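Long-range contact in nudix Hydrolase, RenU (Mycolicibacterium smegmatis, PDB 6UUF), which is a Nudix-family hydrolase that uses magnesium and probably cleaves NADH or a related nucleoside diphosphate derivative: residues A24-R29 and V110-A115. The protein carries 3 engineered substitutions. Residues are numbered along the deposited sequence; the frame is centred on the assembly and turned at random.
Sequences AGLLLR and VIADAA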
ATOM      1  N   ALA A  24       5.939  -3.596  -1.660  1.00 32.30           N
ATOM      2  CA  ALA A  24       4.669  -3.343  -2.338  1.00 32.51           C
ATOM      3  C   ALA A  24       3.571  -3.095  -1.327  1.00 32.99           C
ATOM      4  O   ALA A  24       3.556  -3.705  -0.263  1.00 29.34           O
ATOM      5  CB  ALA A  24       4.286  -4.532  -3.201  1.00 33.61           C
ATOM      6  N   GLY A  25       2.642  -2.209  -1.667  1.00 31.36           N
ATOM      7  CA  GLY A  25       1.479  -1.950  -0.811  1.00 31.65           C
ATOM      8  C   GLY A  25       0.180  -1.972  -1.579  1.00 28.92           C
ATOM      9  O   GLY A  25       0.167  -1.626  -2.770  1.00 29.63           O
ATOM     10  N   LEU A  26      -0.906  -2.347  -0.885  1.00 27.36           N
ATOM     11  CA  LEU A  26      -2.220  -2.389  -1.467  1.00 25.39           C
ATOM     12  C   LEU A  26      -3.007  -1.130  -1.223  1.00 28.86           C
ATOM     13  O   LEU A  26      -3.288  -0.799  -0.085  1.00 26.77           O
ATOM     14  CB  LEU A  26      -2.993  -3.558  -0.904  1.00 27.39           C
ATOM     15  CG  LEU A  26      -4.138  -4.019  -1.786  1.00 29.44           C
ATOM     16  CD1 LEU A  26      -3.709  -4.506  -3.162  1.00 28.04           C
ATOM     17  CD2 LEU A  26      -4.849  -5.125  -1.013  1.00 33.72           C
ATOM     18  N   LEU A  27      -3.392  -0.455  -2.302  1.00 29.61           N
ATOM     19  CA  LEU A  27      -4.386   0.626  -2.275  1.00 31.77           C
ATOM     20  C   LEU A  27      -5.710   0.038  -2.676  1.00 30.25           C
ATOM     21  O   LEU A  27      -6.033  -0.057  -3.866  1.00 29.53           O
ATOM     22  CB  LEU A  27      -3.971   1.744  -3.236  1.00 34.02           C
ATOM     23  CG  LEU A  27      -4.887   2.947  -3.397  1.00 37.56           C
ATOM     24  CD1 LEU A  27      -5.199   3.487  -2.026  1.00 40.87           C
ATOM     25  CD2 LEU A  27      -4.175   4.050  -4.198  1.00 40.94           C
ATOM     26  N   LEU A  28      -6.457  -0.411  -1.683  1.00 29.76           N
ATOM     27  CA  LEU A  28      -7.731  -1.073  -1.892  1.00 28.55           C
ATOM     28  C   LEU A  28      -8.875  -0.042  -1.835  1.00 29.74           C
ATOM     29  O   LEU A  28      -9.018   0.645  -0.831  1.00 30.81           O
ATOM     30  CB  LEU A  28      -7.963  -2.119  -0.824  1.00 29.04           C
ATOM     31  CG  LEU A  28      -9.270  -2.909  -0.970  1.00 30.36           C
ATOM     32  CD1 LEU A  28      -9.414  -3.613  -2.336  1.00 33.11           C
ATOM     33  CD2 LEU A  28      -9.298  -3.934   0.142  1.00 29.78           C
ATOM     34  N   ARG A  29      -9.682   0.020  -2.895  1.00 28.60           N
ATOM     35  CA  ARG A  29     -10.796   0.962  -3.026  1.00 31.33           C
ATOM     36  C   ARG A  29     -12.109   0.277  -2.829  1.00 30.61           C
ATOM     37  O   ARG A  29     -12.266  -0.880  -3.237  1.00 36.15           O
ATOM     38  CB  ARG A  29     -10.798   1.649  -4.377  1.00 31.34           C
ATOM     39  CG  ARG A  29      -9.443   2.260  -4.752  1.00 33.86           C
ATOM     40  CD  ARG A  29      -9.502   2.906  -6.136  1.00 37.73           C
ATOM     41  NE  ARG A  29      -9.847   1.955  -7.211  1.00 36.24           N
ATOM     42  CZ  ARG A  29     -10.068   2.311  -8.475  1.00 35.05           C
ATOM     43  NH1 ARG A  29     -10.019   3.599  -8.856  1.00 34.85           N
ATOM     44  NH2 ARG A  29     -10.367   1.375  -9.359  1.00 35.34           N
ATOM     45  N   VAL A 110      -0.156  -1.186  -5.485  1.00 30.21           N
ATOM     46  CA  VAL A 110      -1.006  -2.071  -6.212  1.00 29.99           C
ATOM     47  C   VAL A 110      -2.419  -1.584  -5.898  1.00 29.62           C
ATOM     48  O   VAL A 110      -2.894  -1.695  -4.748  1.00 28.72           O
ATOM     49  CB  VAL A 110      -0.744  -3.524  -5.757  1.00 33.78           C
ATOM     50  CG1 VAL A 110      -1.680  -4.531  -6.428  1.00 33.06           C
ATOM     51  CG2 VAL A 110       0.700  -3.913  -6.075  1.00 33.76           C
ATOM     52  N   ILE A 111      -3.088  -1.050  -6.922  1.00 26.51           N
ATOM     53  CA  ILE A 111      -4.466  -0.569  -6.812  1.00 26.73           C
ATOM     54  C   ILE A 111      -5.438  -1.744  -6.964  1.00 27.95           C
ATOM     55  O   ILE A 111      -5.353  -2.502  -7.917  1.00 30.38           O
ATOM     56  CB  ILE A 111      -4.743   0.485  -7.915  1.00 26.37           C
ATOM     57  CG1 ILE A 111      -3.689   1.624  -7.807  1.00 28.51           C
ATOM     58  CG2 ILE A 111      -6.176   0.970  -7.830  1.00 26.65           C
ATOM     59  CD1 ILE A 111      -3.864   2.785  -8.764  1.00 29.35           C
ATOM     60  N   ALA A 112      -6.383  -1.875  -6.064  1.00 29.08           N
ATOM     61  CA  ALA A 112      -7.364  -2.947  -6.170  1.00 31.89           C
ATOM     62  C   ALA A 112      -8.713  -2.439  -5.715  1.00 31.91           C
ATOM     63  O   ALA A 112      -8.775  -1.415  -5.009  1.00 32.13           O
ATOM     64  CB  ALA A 112      -6.956  -4.154  -5.345  1.00 29.60           C
ATOM     65  N   ASP A 113      -9.770  -3.145  -6.143  1.00 30.11           N
ATOM     66  CA  ASP A 113     -11.161  -2.854  -5.780  1.00 31.14           C
ATOM     67  C   ASP A 113     -11.852  -3.986  -4.984  1.00 32.42           C
ATOM     68  O   ASP A 113     -11.637  -5.166  -5.218  1.00 30.09           O
ATOM     69  CB  ASP A 113     -11.981  -2.663  -7.022  1.00 33.50           C
ATOM     70  CG  ASP A 113     -11.516  -1.499  -7.874  1.00 37.60           C
ATOM     71  OD1 ASP A 113     -10.705  -0.663  -7.453  1.00 40.99           O
ATOM     72  OD2 ASP A 113     -11.978  -1.439  -9.019  1.00 44.63           O
ATOM     73  N   ALA A 114     -12.681  -3.596  -4.033  1.00 33.12           N
ATOM     74  CA  ALA A 114     -13.645  -4.499  -3.407  1.00 34.37           C
ATOM     75  C   ALA A 114     -15.066  -3.987  -3.711  1.00 37.30           C
ATOM     76  O   ALA A 114     -15.276  -2.788  -4.031  1.00 36.96           O
ATOM     77  CB  ALA A 114     -13.426  -4.512  -1.917  1.00 33.16           C
ATOM     78  N   ALA A 115     -16.041  -4.888  -3.581  1.00 41.69           N
ATOM     79  CA  ALA A 115     -17.449  -4.566  -3.864  1.00 43.24           C
ATOM     80  C   ALA A 115     -18.072  -3.605  -2.824  1.00 45.55           C
ATOM     81  O   ALA A 115     -19.010  -2.886  -3.138  1.00 48.43           O
ATOM     82  CB  ALA A 115     -18.264  -5.853  -3.978  1.00 45.69           C
TER
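The guanidinium of Arg29 has Ile111 CG2 over one face, 3.8 Å above the plane and offset toward the rim, and Asp113 OD1 at its edge. Guanidinium and carboxylate are nearly coplanar, 30° apart, on side chains that lie side by side. Arg29 grips side-on: NE reaches OD1 of Asp113 at 2.8 Å, and NH2 meets the syn lone pair of the same oxygen, with a weak bond to OD2. A bend at chi3 (-60°) swings NE toward the carboxylate. Beneath the ion pair, strands 23-31 and 104-113 run parallel in the mixed sheet of the Nudix fold. Five backbone bonds join residues 24-29 to 110-115, from Val110 N to Gly25 O (2.8 Å) through to Ala114 N to Arg29 O (2.9 Å). On the other face, Leu26 CD1 packs on Val110 CG1 at 3.8 Å, and Ala112 CB touches the CD1 methyls of both Leu26 and Leu28. Helix 67-79 packs on Leu26 and Val110, while Leu81 meets Leu28. Leu27 and Ile111 instead face helix 144-158. A methionine in place of Arg29 would probably leave the buried Asp113 carboxylate without its two-nitrogen partner and the Ile160 carbonyl without this donor. Arg29 NH1 bonds to that carbonyl, linking the C-terminal segment, and Arg89 of strand 87-98 salt-bridges Asp113 OD2. The carboxylate probably offsets only part of the two arginines' charge, easing repulsion between Arg29 NH2 and Arg89 NH1.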